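Local coordinates for racemase, putative (Roseobacter denitrificans, PDB 3TCS), which binds magnesium and, as a barrel enzyme of the mandelate racemase and muconate lactonizing family, probably acts as a racemase or hydro-lyase, at residues 240-243 and 244-248; 264-267 and 268-272; 179-182 and 183-186. All blocks are in the same frame, centred on the assembly; numbering follows the deposited sequence.

Contact 1. Residues 240-243 and 244-248. With MG (magnesium ion), chain K.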
loop_
_atom_site.group_PDB
_atom_site.type_symbol
_atom_site.label_atom_id
_atom_site.label_comp_id
_atom_site.label_asym_id
_atom_site.label_seq_id
_atom_site.Cartn_x
_atom_site.Cartn_y
_atom_site.Cartn_z
ATOM N N ALA B 240 14.684 11.758 1.936
ATOM C CA ALA B 240 15.759 12.647 2.369
ATOM C C ALA B 240 17.148 12.035 2.159
ATOM O O ALA B 240 18.094 12.740 1.809
ATOM C CB ALA B 240 15.565 13.023 3.837
ATOM N N GLN B 241 17.270 10.731 2.383
ATOM C CA GLN B 241 18.546 10.047 2.191
ATOM C C GLN B 241 18.937 10.088 0.717
ATOM O O GLN B 241 20.069 10.421 0.367
ATOM C CB GLN B 241 18.448 8.591 2.651
ATOM C CG GLN B 241 18.529 8.400 4.157
ATOM C CD GLN B 241 18.394 6.946 4.558
ATOM O OE1 GLN B 241 18.887 6.048 3.869
ATOM N NE2 GLN B 241 17.734 6.703 5.684
ATOM N N THR B 242 17.988 9.746 -0.145
ATOM C CA THR B 242 18.226 9.756 -1.581
ATOM C C THR B 242 18.624 11.160 -2.042
ATOM O O THR B 242 19.553 11.329 -2.838
ATOM C CB THR B 242 16.960 9.312 -2.344
ATOM O OG1 THR B 242 16.574 8.002 -1.904
ATOM C CG2 THR B 242 17.218 9.294 -3.847
ATOM N N LYS B 243 17.915 12.166 -1.538
ATOM C CA LYS B 243 18.188 13.547 -1.906
ATOM C C LYS B 243 19.608 13.968 -1.533
ATOM O O LYS B 243 20.249 14.718 -2.264
ATOM C CB LYS B 243 17.171 14.477 -1.235
ATOM C CG LYS B 243 17.416 15.959 -1.483
ATOM C CD LYS B 243 16.305 16.799 -0.868
ATOM C CE LYS B 243 16.658 18.278 -0.838
ATOM N NZ LYS B 243 16.787 18.871 -2.193
ATOM N N GLN B 244 20.096 13.483 -0.396
ATOM C CA GLN B 244 21.445 13.816 0.056
ATOM C C GLN B 244 22.458 13.330 -0.976
ATOM O O GLN B 244 23.421 14.024 -1.301
ATOM C CB GLN B 244 21.731 13.148 1.401
ATOM C CG GLN B 244 22.957 13.698 2.109
ATOM C CD GLN B 244 23.319 12.900 3.340
ATOM O OE1 GLN B 244 22.443 12.456 4.087
ATOM N NE2 GLN B 244 24.615 12.720 3.569
ATOM N N VAL B 245 22.224 12.127 -1.489
ATOM C CA VAL B 245 23.098 11.532 -2.491
ATOM C C VAL B 245 23.023 12.342 -3.784
ATOM O O VAL B 245 24.046 12.716 -4.358
ATOM C CB VAL B 245 22.692 10.068 -2.768
ATOM C CG1 VAL B 245 23.636 9.443 -3.796
ATOM C CG2 VAL B 245 22.722 9.274 -1.468
ATOM N N THR B 246 21.805 12.603 -4.243
ATOM C CA THR B 246 21.599 13.384 -5.453
ATOM C C THR B 246 22.344 14.721 -5.344
ATOM O O THR B 246 23.049 15.132 -6.267
ATOM C CB THR B 246 20.094 13.660 -5.672
ATOM O OG1 THR B 246 19.403 12.415 -5.819
ATOM C CG2 THR B 246 19.868 14.511 -6.912
ATOM N N ASP B 247 22.197 15.388 -4.205
ATOM C CA ASP B 247 22.845 16.680 -4.002
ATOM C C ASP B 247 24.369 16.607 -3.966
ATOM O O ASP B 247 25.047 17.521 -4.440
ATOM C CB ASP B 247 22.331 17.340 -2.714
ATOM C CG ASP B 247 20.871 17.774 -2.818
ATOM O OD1 ASP B 247 20.368 17.926 -3.950
ATOM O OD2 ASP B 247 20.227 17.977 -1.769
ATOM N N ALA B 248 24.909 15.517 -3.426
ATOM C CA ALA B 248 26.359 15.356 -3.315
ATOM C C ALA B 248 27.059 14.884 -4.585
ATOM O O ALA B 248 28.218 15.231 -4.823
ATOM C CB ALA B 248 26.684 14.397 -2.175
HETATM MG MG MG K . 23.632 15.667 -8.151
HETATM O O HOH W 1 17.718 18.225 -4.317
HETATM O O HOH W 2 24.286 17.482 -7.533
HETATM O O HOH W 3 24.092 16.269 -10.276
HETATM O O HOH W 4 21.704 16.474 -8.633
HETATM O O HOH W 5 22.918 13.803 -9.066
#
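K243 and D247, one helical turn apart, lean over the outer side of the helix and meet at an oblique angle. The lysine leaves with CG anti to its own N (chi1 176°) and stays extended until a final bend at chi4 tips NZ toward the carboxylate. K243 NZ stands 3.6 Å from D247 OD2, a long salt bridge, and the stem passes close by, K243 CG lying 3.5 Å from D247 OD2. Water 1 lies 2.7 Å from D247 OD1; its place beside K243 NZ is too close to be trusted. The ammonium group is shared, because it also bonds to the carbonyl oxygen of M271, just past the end of helix 262-270. Beneath this pair, D247 N reaches K243 O at 2.8 Å.

Other side chains of the turn point into the protein: V245 CG2 lies 3.4 Å from Q241 O, and the T246 amide N binds T242 O at 2.9 Å, nearly straight at 172°. T246 OG1 sits beside its own backbone N and bonds to A273 O. The carbonyl of T246 has a different task: its O lies 2.0 Å from the magnesium ion. L249 O and four waters complete a six-fold shell, so protein supplies two carbonyl oxygens and solvent the rest. At the C-terminal end of a helix, such a cation would probably offset the carbonyl dipoles of the helix end.

In the barrel, helix 239-248 links strands 229-231 and 252-255 as the helix of a beta-alpha-beta unit. T242, V245 and T246 rest on V253 of the following strand, while Q244, V245 and A248 lean on P212, A215 and I216 of helix 212-224.

Contact 2. Residues 264-267 and 268-272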
loop_
_atom_site.group_PDB
_atom_site.type_symbol
_atom_site.label_atom_id
_atom_site.label_comp_id
_atom_site.label_asym_id
_atom_site.label_seq_id
_atom_site.Cartn_x
_atom_site.Cartn_y
_atom_site.Cartn_z
ATOM N N THR B 264 3.102 11.066 -2.746
ATOM C CA THR B 264 4.507 10.812 -2.455
ATOM C C THR B 264 5.322 11.198 -3.689
ATOM O O THR B 264 6.423 11.740 -3.574
ATOM C CB THR B 264 4.753 9.332 -2.103
ATOM O OG1 THR B 264 4.080 9.025 -0.876
ATOM C CG2 THR B 264 6.237 9.057 -1.936
ATOM N N TRP B 265 4.776 10.911 -4.868
ATOM C CA TRP B 265 5.435 11.277 -6.115
ATOM C C TRP B 265 5.580 12.801 -6.164
ATOM O O TRP B 265 6.635 13.326 -6.532
ATOM C CB TRP B 265 4.612 10.808 -7.319
ATOM C CG TRP B 265 5.054 9.488 -7.850
ATOM C CD1 TRP B 265 4.363 8.312 -7.814
ATOM C CD2 TRP B 265 6.302 9.206 -8.490
ATOM N NE1 TRP B 265 5.107 7.311 -8.392
ATOM C CE2 TRP B 265 6.302 7.832 -8.816
ATOM C CE3 TRP B 265 7.424 9.980 -8.819
ATOM C CZ2 TRP B 265 7.382 7.213 -9.456
ATOM C CZ3 TRP B 265 8.499 9.364 -9.455
ATOM C CH2 TRP B 265 8.467 7.992 -9.767
ATOM N N GLN B 266 4.516 13.505 -5.787
ATOM C CA GLN B 266 4.543 14.965 -5.783
ATOM C C GLN B 266 5.624 15.474 -4.825
ATOM O O GLN B 266 6.355 16.419 -5.136
ATOM C CB GLN B 266 3.180 15.527 -5.364
ATOM C CG GLN B 266 3.053 17.034 -5.547
ATOM C CD GLN B 266 2.862 17.431 -6.998
ATOM O OE1 GLN B 266 1.841 17.118 -7.611
ATOM N NE2 GLN B 266 3.849 18.119 -7.556
ATOM N N ARG B 267 5.726 14.849 -3.655
ATOM C CA ARG B 267 6.729 15.257 -2.677
ATOM C C ARG B 267 8.143 15.007 -3.202
ATOM O O ARG B 267 9.019 15.863 -3.083
ATOM C CB ARG B 267 6.535 14.496 -1.367
ATOM C CG ARG B 267 7.461 14.955 -0.258
ATOM C CD ARG B 267 7.456 13.983 0.910
ATOM N NE ARG B 267 8.384 14.402 1.956
ATOM C CZ ARG B 267 8.893 13.589 2.874
ATOM N NH1 ARG B 267 8.570 12.300 2.881
ATOM N NH2 ARG B 267 9.731 14.064 3.787
ATOM N N MET B 268 8.358 13.828 -3.781
ATOM C CA MET B 268 9.668 13.453 -4.324
ATOM C C MET B 268 10.138 14.440 -5.392
ATOM O O MET B 268 11.297 14.871 -5.400
ATOM C CB MET B 268 9.600 12.053 -4.947
ATOM C CG MET B 268 10.946 11.512 -5.420
ATOM S SD MET B 268 10.781 10.181 -6.642
ATOM C CE MET B 268 9.703 9.034 -5.757
ATOM N N ILE B 269 9.235 14.791 -6.297
ATOM C CA ILE B 269 9.557 15.711 -7.377
ATOM C C ILE B 269 9.717 17.148 -6.885
ATOM O O ILE B 269 10.664 17.836 -7.273
ATOM C CB ILE B 269 8.487 15.610 -8.493
ATOM C CG1 ILE B 269 8.594 14.222 -9.147
ATOM C CG2 ILE B 269 8.684 16.716 -9.529
ATOM C CD1 ILE B 269 7.532 13.917 -10.192
ATOM N N ASP B 270 8.817 17.590 -6.014
ATOM C CA ASP B 270 8.893 18.943 -5.470
ATOM C C ASP B 270 10.226 19.185 -4.755
ATOM O O ASP B 270 10.813 20.264 -4.873
ATOM C CB ASP B 270 7.757 19.198 -4.467
ATOM C CG ASP B 270 6.390 19.305 -5.128
ATOM O OD1 ASP B 270 6.305 19.284 -6.373
ATOM O OD2 ASP B 270 5.387 19.419 -4.388
ATOM N N MET B 271 10.698 18.185 -4.012
ATOM C CA MET B 271 11.946 18.321 -3.268
ATOM C C MET B 271 13.179 17.987 -4.104
ATOM O O MET B 271 14.311 18.097 -3.625
ATOM C CB MET B 271 11.913 17.437 -2.013
ATOM C CG MET B 271 12.029 15.940 -2.283
ATOM S SD MET B 271 11.690 14.923 -0.818
ATOM C CE MET B 271 13.274 15.002 0.044
ATOM N N ARG B 272 12.951 17.587 -5.352
ATOM C CA ARG B 272 14.027 17.223 -6.268
ATOM C C ARG B 272 14.933 16.158 -5.646
ATOM O O ARG B 272 16.158 16.292 -5.646
ATOM C CB ARG B 272 14.846 18.461 -6.632
ATOM C CG ARG B 272 14.025 19.601 -7.242
ATOM C CD ARG B 272 13.540 19.267 -8.654
ATOM N NE ARG B 272 13.060 20.462 -9.352
ATOM C CZ ARG B 272 11.835 20.967 -9.252
ATOM N NH1 ARG B 272 10.920 20.383 -8.486
ATOM N NH2 ARG B 272 11.530 22.083 -9.905
#
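W265 and M268 run side by side, and the indole carries the methionine methyl over one face: M268 CE is 4.1 Å from the centroid of the W265 six-membered ring and 21° off its normal, a CH-pi contact displaced toward the rim. M268 SD approaches obliquely, 3.7 Å from W265 CZ3, which makes this also a Met-aromatic contact. I269 CD1 comes near W265 CE3 at 4.2 Å, again obliquely. The indole N-H bonds to the D259 carbonyl, while V277, V293, P279 and L284 supply further packing for the ring.

On the outer side, Q266 bends at chi2 (76°), which carries its amide forward along the helix to D270. Q266 NE2 donates to D270 OD1 at 3.0 Å; the acceptor lies close to the amide plane and is met on its syn side, though somewhat out of the carboxylate plane. With an alanine here, D270 OD1 is likely to be left without its amide donor and the carboxylate freer to turn, and the packing on M296 would probably go.

The guanidinium of R272 is engaged at its edge: R272 NH1 lies 2.8 Å from I269 O, with that oxygen nearly in the guanidinium plane. R272 N binds the same I269 O at 3.0 Å from the opposite face of the carbonyl plane. R267 meets R267 of the second subunit.

With M271 N bonded to R267 O and R272 at positive phi (54°), the chain ends helix 262-270 in a Schellman motif, just before strand 276-277 of this beta-alpha-beta unit in the TIM barrel.

Contact 3. Residues 179-182 and 183-186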
loop_
_atom_site.group_PDB
_atom_site.type_symbol
_atom_site.label_atom_id
_atom_site.label_comp_id
_atom_site.label_asym_id
_atom_site.label_seq_id
_atom_site.Cartn_x
_atom_site.Cartn_y
_atom_site.Cartn_z
ATOM N N ASP B 179 27.126 -5.777 0.673
ATOM C CA ASP B 179 27.250 -6.114 -0.747
ATOM C C ASP B 179 26.867 -7.584 -0.948
ATOM O O ASP B 179 26.780 -8.337 0.025
ATOM C CB ASP B 179 28.698 -5.891 -1.203
ATOM C CG ASP B 179 28.812 -5.596 -2.689
ATOM O OD1 ASP B 179 27.873 -5.920 -3.449
ATOM O OD2 ASP B 179 29.853 -5.044 -3.105
ATOM N N GLU B 180 26.631 -7.997 -2.194
ATOM C CA GLU B 180 26.268 -9.392 -2.469
ATOM C C GLU B 180 27.373 -10.266 -1.871
ATOM O O GLU B 180 27.126 -11.369 -1.381
ATOM C CB GLU B 180 26.148 -9.636 -3.975
ATOM C CG GLU B 180 25.511 -10.974 -4.340
ATOM C CD GLU B 180 24.046 -11.074 -3.920
ATOM O OE1 GLU B 180 23.495 -10.088 -3.389
ATOM O OE2 GLU B 180 23.439 -12.146 -4.123
ATOM N N TRP B 181 28.596 -9.754 -1.941
ATOM C CA TRP B 181 29.770 -10.386 -1.351
ATOM C C TRP B 181 30.849 -9.316 -1.328
ATOM O O TRP B 181 30.829 -8.382 -2.131
ATOM C CB TRP B 181 30.221 -11.647 -2.116
ATOM C CG TRP B 181 30.732 -11.463 -3.511
ATOM C CD1 TRP B 181 31.926 -10.906 -3.895
ATOM C CD2 TRP B 181 30.080 -11.881 -4.712
ATOM N NE1 TRP B 181 32.049 -10.957 -5.266
ATOM C CE2 TRP B 181 30.930 -11.551 -5.790
ATOM C CE3 TRP B 181 28.854 -12.508 -4.983
ATOM C CZ2 TRP B 181 30.593 -11.826 -7.121
ATOM C CZ3 TRP B 181 28.521 -12.782 -6.303
ATOM C CH2 TRP B 181 29.389 -12.439 -7.355
ATOM N N PRO B 182 31.787 -9.414 -0.382
ATOM C CA PRO B 182 32.866 -8.433 -0.261
ATOM C C PRO B 182 33.574 -8.060 -1.560
ATOM O O PRO B 182 34.138 -8.913 -2.247
ATOM C CB PRO B 182 33.799 -9.084 0.756
ATOM C CG PRO B 182 32.827 -9.796 1.661
ATOM C CD PRO B 182 31.902 -10.450 0.661
ATOM N N GLY B 183 33.517 -6.772 -1.893
ATOM C CA GLY B 183 34.179 -6.267 -3.082
ATOM C C GLY B 183 33.514 -6.441 -4.435
ATOM O O GLY B 183 34.085 -6.035 -5.448
ATOM N N ARG B 184 32.322 -7.027 -4.483
ATOM C CA ARG B 184 31.667 -7.213 -5.772
ATOM C C ARG B 184 31.423 -5.894 -6.510
ATOM O O ARG B 184 31.697 -5.785 -7.702
ATOM C CB ARG B 184 30.335 -7.950 -5.615
ATOM C CG ARG B 184 29.659 -8.216 -6.960
ATOM C CD ARG B 184 28.375 -9.010 -6.819
ATOM N NE ARG B 184 27.819 -9.356 -8.126
ATOM C CZ ARG B 184 27.187 -8.501 -8.925
ATOM N NH1 ARG B 184 27.019 -7.239 -8.555
ATOM N NH2 ARG B 184 26.728 -8.906 -10.098
ATOM N N THR B 185 30.910 -4.893 -5.804
ATOM C CA THR B 185 30.630 -3.605 -6.434
ATOM C C THR B 185 31.907 -2.916 -6.904
ATOM O O THR B 185 31.944 -2.341 -7.997
ATOM C CB THR B 185 29.861 -2.676 -5.477
ATOM O OG1 THR B 185 28.622 -3.298 -5.113
ATOM C CG2 THR B 185 29.565 -1.337 -6.151
ATOM N N GLU B 186 32.953 -2.975 -6.082
ATOM C CA GLU B 186 34.231 -2.372 -6.432
ATOM C C GLU B 186 34.788 -2.990 -7.715
ATOM O O GLU B 186 35.437 -2.313 -8.509
ATOM C CB GLU B 186 35.250 -2.563 -5.300
ATOM C CG GLU B 186 35.076 -1.637 -4.102
ATOM C CD GLU B 186 33.972 -2.067 -3.153
ATOM O OE1 GLU B 186 33.351 -3.130 -3.375
ATOM O OE2 GLU B 186 33.733 -1.334 -2.169
HETATM O O HOH W 6 26.850 -6.234 -5.886
HETATM O O HOH W 7 31.837 -4.443 -1.436
#
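D179 turns CG anti to its own N (chi1 -154°), which brings its carboxylate up to T185, while W181 takes the cramped position between N and carbonyl carbon (chi1 66°), setting its indole against R184. D179 OD2 accepts twice from T185: T185 N, 2.9 Å away, is met by the syn lone pair of D179 OD2, and T185 OG1, also at 2.9 Å, comes from above the carboxylate plane. Water 7 links the same OD2 with G183 N and E186 OE1, bridging two carboxylates whose oxygens, D179 OD2 and E186 OE1, are 4.0 Å apart.

R184 is extended across the indole. R184 CD sits 3.5 Å from the centroid of the W181 six-membered ring and 9° off the normal, a CH-pi contact. The guanidinium lies almost perpendicular to the ring, meeting W181 CH2 at its edge; it is held instead by the carbonyls of I145 and R169, and by water 6, which also meets D179 OD1.

R184 N closes a type II turn on W181 O at 3.1 Å. G183, at its third position, has positive phi, where a side chain would clash with P182 O.

With G183 at the N-cap, the turn joins the loop after strand 165-169 to helix 184-196: T185 OG1 also bonds to G171 N, T185 packs on V218 of helix 212-224, and E186 pairs with R214 there.

Contacts 1 and 2 belong to successive helices of the barrel and touch directly: K243 NZ lies 3.0 Å from M271 O, a probable hydrogen bond, and M271 CE packs 4.0 Å from A240 N. Their centres are 13 Å apart. Contact 3 stands apart, with its centre about 22 Å from that of contact 1 and about 31 Å from that of contact 2. None reaches the bound D-alanine: the side chains of T242, W265 and R184 are about 13, 12 and 13 Å from it. The magnesium at T246 is a second site, separate from that of D205, E231 and E257. R184 is tied to the pocket indirectly, bonding to the carbonyl of pocket residue R169.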